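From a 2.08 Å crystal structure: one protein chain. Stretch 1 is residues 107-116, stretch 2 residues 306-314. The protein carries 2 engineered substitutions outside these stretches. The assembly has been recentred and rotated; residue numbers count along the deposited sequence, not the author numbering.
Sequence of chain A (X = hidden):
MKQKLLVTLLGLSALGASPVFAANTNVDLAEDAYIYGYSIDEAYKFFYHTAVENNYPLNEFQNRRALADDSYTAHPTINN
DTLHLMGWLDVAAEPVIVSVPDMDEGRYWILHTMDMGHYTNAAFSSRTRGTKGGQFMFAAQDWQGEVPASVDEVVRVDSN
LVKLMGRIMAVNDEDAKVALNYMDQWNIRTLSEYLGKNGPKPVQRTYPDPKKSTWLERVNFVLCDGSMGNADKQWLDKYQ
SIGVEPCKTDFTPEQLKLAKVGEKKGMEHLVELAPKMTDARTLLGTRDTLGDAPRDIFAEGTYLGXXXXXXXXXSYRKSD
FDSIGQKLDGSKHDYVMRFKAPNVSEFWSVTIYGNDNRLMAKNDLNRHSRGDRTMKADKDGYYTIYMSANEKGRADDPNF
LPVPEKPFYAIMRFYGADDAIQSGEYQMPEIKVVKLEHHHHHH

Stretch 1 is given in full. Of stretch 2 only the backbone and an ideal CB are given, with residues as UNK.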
# COMPACT_ATOMS: atom_id res chain seq x y z
N ARG A 107 -14.18 15.15 -3.35
CA ARG A 107 -14.01 13.71 -3.24
C ARG A 107 -12.55 13.27 -3.29
O ARG A 107 -11.82 13.60 -4.23
CB ARG A 107 -14.80 12.98 -4.32
CG ARG A 107 -14.87 11.47 -4.12
CD ARG A 107 -15.63 10.80 -5.24
NE ARG A 107 -16.99 11.33 -5.37
CZ ARG A 107 -17.99 11.04 -4.55
NH1 ARG A 107 -17.81 10.22 -3.52
NH2 ARG A 107 -19.18 11.59 -4.75
N TYR A 108 -12.11 12.54 -2.26
CA TYR A 108 -10.74 12.04 -2.22
C TYR A 108 -10.62 10.87 -3.18
O TYR A 108 -11.52 10.04 -3.30
CB TYR A 108 -10.38 11.54 -0.81
CG TYR A 108 -8.99 10.91 -0.74
CD1 TYR A 108 -7.86 11.70 -0.55
CD2 TYR A 108 -8.82 9.54 -0.91
CE1 TYR A 108 -6.58 11.14 -0.54
CE2 TYR A 108 -7.54 8.97 -0.90
CZ TYR A 108 -6.43 9.78 -0.72
OH TYR A 108 -5.16 9.23 -0.72
N TRP A 109 -9.49 10.81 -3.88
CA TRP A 109 -9.21 9.71 -4.81
C TRP A 109 -7.71 9.62 -4.99
O TRP A 109 -6.99 10.60 -4.79
CB TRP A 109 -9.86 9.94 -6.18
CG TRP A 109 -9.36 11.15 -6.91
CD1 TRP A 109 -9.85 12.43 -6.80
CD2 TRP A 109 -8.29 11.20 -7.85
NE1 TRP A 109 -9.14 13.27 -7.63
CE2 TRP A 109 -8.18 12.55 -8.28
CE3 TRP A 109 -7.41 10.25 -8.37
CZ2 TRP A 109 -7.22 12.95 -9.22
CZ3 TRP A 109 -6.46 10.65 -9.30
CH2 TRP A 109 -6.37 11.99 -9.72
N ILE A 110 -7.24 8.44 -5.36
CA ILE A 110 -5.82 8.25 -5.57
C ILE A 110 -5.54 7.07 -6.49
O ILE A 110 -6.21 6.04 -6.41
CB ILE A 110 -5.09 8.03 -4.22
CG1 ILE A 110 -3.58 7.92 -4.45
CG2 ILE A 110 -5.63 6.78 -3.52
CD1 ILE A 110 -2.77 8.08 -3.19
N LEU A 111 -4.59 7.25 -7.40
CA LEU A 111 -4.15 6.19 -8.30
C LEU A 111 -2.75 5.89 -7.77
O LEU A 111 -1.87 6.75 -7.81
CB LEU A 111 -4.09 6.67 -9.75
CG LEU A 111 -3.40 5.75 -10.76
CD1 LEU A 111 -4.03 4.36 -10.74
CD2 LEU A 111 -3.50 6.36 -12.15
N HIS A 112 -2.56 4.69 -7.24
CA HIS A 112 -1.28 4.31 -6.65
C HIS A 112 -0.66 3.10 -7.34
O HIS A 112 -1.29 2.05 -7.43
CB HIS A 112 -1.53 4.02 -5.17
CG HIS A 112 -0.32 3.52 -4.43
ND1 HIS A 112 -0.41 2.62 -3.39
CD2 HIS A 112 0.99 3.82 -4.56
CE1 HIS A 112 0.80 2.37 -2.92
NE2 HIS A 112 1.67 3.09 -3.61
N THR A 113 0.57 3.25 -7.82
CA THR A 113 1.26 2.15 -8.49
C THR A 113 2.61 1.90 -7.84
O THR A 113 3.26 2.82 -7.38
CB THR A 113 1.48 2.43 -10.00
OG1 THR A 113 2.19 3.67 -10.16
CG2 THR A 113 0.15 2.51 -10.75
N MSE A 114 3.01 0.63 -7.81
CA MSE A 114 4.28 0.24 -7.23
C MSE A 114 4.94 -0.80 -8.12
O MSE A 114 4.26 -1.58 -8.77
CB MSE A 114 4.07 -0.34 -5.83
CG MSE A 114 3.53 0.68 -4.83
SE MSE A 114 3.30 -0.05 -3.04
CE MSE A 114 1.65 -0.99 -3.42
N ASP A 115 6.27 -0.79 -8.16
CA ASP A 115 6.97 -1.76 -8.98
C ASP A 115 7.31 -3.01 -8.19
O ASP A 115 7.07 -3.08 -6.97
CB ASP A 115 8.22 -1.15 -9.62
CG ASP A 115 9.26 -0.68 -8.61
OD1 ASP A 115 9.41 -1.32 -7.54
OD2 ASP A 115 9.94 0.33 -8.90
N MSE A 116 7.88 -4.00 -8.88
CA MSE A 116 8.24 -5.27 -8.28
C MSE A 116 9.40 -5.22 -7.28
O MSE A 116 9.82 -6.25 -6.76
CB MSE A 116 8.53 -6.29 -9.38
CG MSE A 116 7.32 -6.57 -10.26
SE MSE A 116 5.85 -7.35 -9.24
CE MSE A 116 6.62 -9.10 -9.09
N UNK A 306 3.26 -4.59 3.44
CA UNK A 306 3.40 -4.68 2.00
C UNK A 306 2.36 -3.94 1.18
O UNK A 306 1.17 -3.96 1.50
CB UNK A 306 3.38 -6.16 1.60
N UNK A 307 2.83 -3.27 0.13
CA UNK A 307 1.98 -2.50 -0.78
C UNK A 307 1.41 -1.23 -0.15
O UNK A 307 0.51 -0.60 -0.71
CB UNK A 307 0.83 -3.38 -1.27
N UNK A 308 1.94 -0.84 1.01
CA UNK A 308 1.45 0.35 1.68
C UNK A 308 1.84 1.65 1.00
O UNK A 308 2.89 1.77 0.36
CB UNK A 308 1.96 0.37 3.12
N UNK A 309 0.96 2.64 1.14
CA UNK A 309 1.17 3.97 0.57
C UNK A 309 2.24 4.72 1.35
O UNK A 309 2.43 4.48 2.55
CB UNK A 309 -0.14 4.77 0.56
N UNK A 310 2.97 5.62 0.68
CA UNK A 310 4.00 6.40 1.38
C UNK A 310 3.21 7.20 2.42
O UNK A 310 2.09 7.64 2.15
CB UNK A 310 4.81 7.30 0.44
N UNK A 311 3.77 7.41 3.62
CA UNK A 311 3.06 8.16 4.66
C UNK A 311 2.48 9.54 4.32
O UNK A 311 1.50 9.96 4.95
CB UNK A 311 4.02 8.35 5.83
N UNK A 312 3.04 10.24 3.34
CA UNK A 312 2.54 11.56 2.98
C UNK A 312 1.15 11.46 2.34
O UNK A 312 0.39 12.42 2.35
CB UNK A 312 3.52 12.26 2.03
N UNK A 313 0.83 10.30 1.78
CA UNK A 313 -0.47 10.10 1.16
C UNK A 313 -1.43 9.52 2.19
O UNK A 313 -2.61 9.87 2.22
CB UNK A 313 -0.36 9.18 -0.06
N UNK A 314 -0.91 8.63 3.02
CA UNK A 314 -1.72 7.99 4.06
C UNK A 314 -0.85 7.44 5.18
O UNK A 314 0.10 6.70 4.94
CB UNK A 314 -2.57 6.87 3.46

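At position 306 CA-to-CB points sideways, and nothing of stretch 1 lies within 5.5 Å of the ideal CB, so many side chains would fit and a polar one is reasonable. The residue is Gln306, extended with chi1 and chi2 both t and making no contact with stretch 1.

Position 307 is more constrained. Its phi/psi of 70/13 is left-handed, a region glycine enters most easily and other residues less often. Its ideal CB lies 3.3 Å from Met114 CE, a tight approach to an apolar methyl, so a side chain must lead away before turning back; glycine, or a long apolar or aromatic residue, could serve. The residue is Trp307. Its CA-to-CB bond runs sideways, but the indole comes back toward strand residue Met114, whose CE sits 3.2 Å from Trp307 CE3, close packing at the ring edge. The selenium also lies at the edge, Met114 SE being 5.3 Å from the centroid of the six-membered ring.

At 308 CA-to-CB points away into space free of stretch 1. The backbone angles, -71/149, are open to any residue, so stretch 1 does not dictate the choice. Gly308 meets stretch 1 through its backbone, with Gly308 O 3.9 Å from Met114 SE.

Position 309 also starts sideways, its ideal CB 4.3 Å from His112 CE1. The imidazole and the methyl of Ile110 offer a largely apolar surface, which leucine, isoleucine or methionine could cover. Leu309 does so: its CD2 stands 3.3 Å from the centroid of the His112 ring, over one face in a CH-pi contact, and 3.7 Å from Ile110 CD1.

At 310 phi of -63° and psi of 144° suit proline, though other residues would also be allowed. Pro310 touches stretch 1 lightly, its CD 4.2 Å from His112 NE2.

Positions 311 and 312 lie out of reach of stretch 1 and have helical angles. A phi of -52° permits proline at the first, and Pro311 is found; the second tolerates many types and is Ile312.

At 313 CB points toward stretch 1, 4.1 Å from Ile110 CD1 and 4.8 Å from Tyr108 OH. An apolar or a polar side chain could suit this mixed setting. Glu313 bends back with chi1 and chi2 both m. A water accepts from Tyr108 OH at 2.5 Å and donates to Glu313 O at 2.8 Å and Glu313 OE1 at 3.1 Å, bridging the stretches where no direct hydrogen bond forms.

At 314 CB points toward stretch 1 but stays 5.5 Å from Tyr108 OH, leaving the choice open; Ala314 makes no contact.

Stretch 2 (306-314) QWGLPPIEA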
# COMPACT_ATOMS: atom_id res chain seq x y z
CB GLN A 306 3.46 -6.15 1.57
CG GLN A 306 3.92 -6.37 0.13
CD GLN A 306 3.87 -7.83 -0.28
OE1 GLN A 306 2.91 -8.53 0.04
NE2 GLN A 306 4.89 -8.29 -0.99
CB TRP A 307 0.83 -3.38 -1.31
CG TRP A 307 1.29 -4.66 -1.93
CD1 TRP A 307 0.88 -5.93 -1.61
CD2 TRP A 307 2.27 -4.81 -2.97
NE1 TRP A 307 1.53 -6.85 -2.39
CE2 TRP A 307 2.38 -6.20 -3.24
CE3 TRP A 307 3.04 -3.91 -3.72
CZ2 TRP A 307 3.26 -6.70 -4.21
CZ3 TRP A 307 3.91 -4.42 -4.68
CH2 TRP A 307 4.01 -5.80 -4.92
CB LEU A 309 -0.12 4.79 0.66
CG LEU A 309 -1.20 4.66 -0.41
CD1 LEU A 309 -2.49 5.29 0.09
CD2 LEU A 309 -0.74 5.34 -1.70
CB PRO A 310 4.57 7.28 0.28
CG PRO A 310 4.45 6.38 -0.94
CD PRO A 310 3.05 5.82 -0.78
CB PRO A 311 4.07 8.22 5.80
CG PRO A 311 5.39 8.13 5.09
CD PRO A 311 5.13 7.07 4.06
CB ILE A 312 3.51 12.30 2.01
CG1 ILE A 312 3.06 13.75 1.82
CG2 ILE A 312 3.56 11.58 0.67
CD1 ILE A 312 4.07 14.61 1.06
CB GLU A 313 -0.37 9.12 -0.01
CG GLU A 313 0.62 9.49 -1.10
CD GLU A 313 0.30 10.82 -1.76
OE1 GLU A 313 -0.87 11.25 -1.70
OE2 GLU A 313 1.22 11.42 -2.36
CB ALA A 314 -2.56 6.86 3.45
O HOH W 1 -3.53 11.07 -0.08
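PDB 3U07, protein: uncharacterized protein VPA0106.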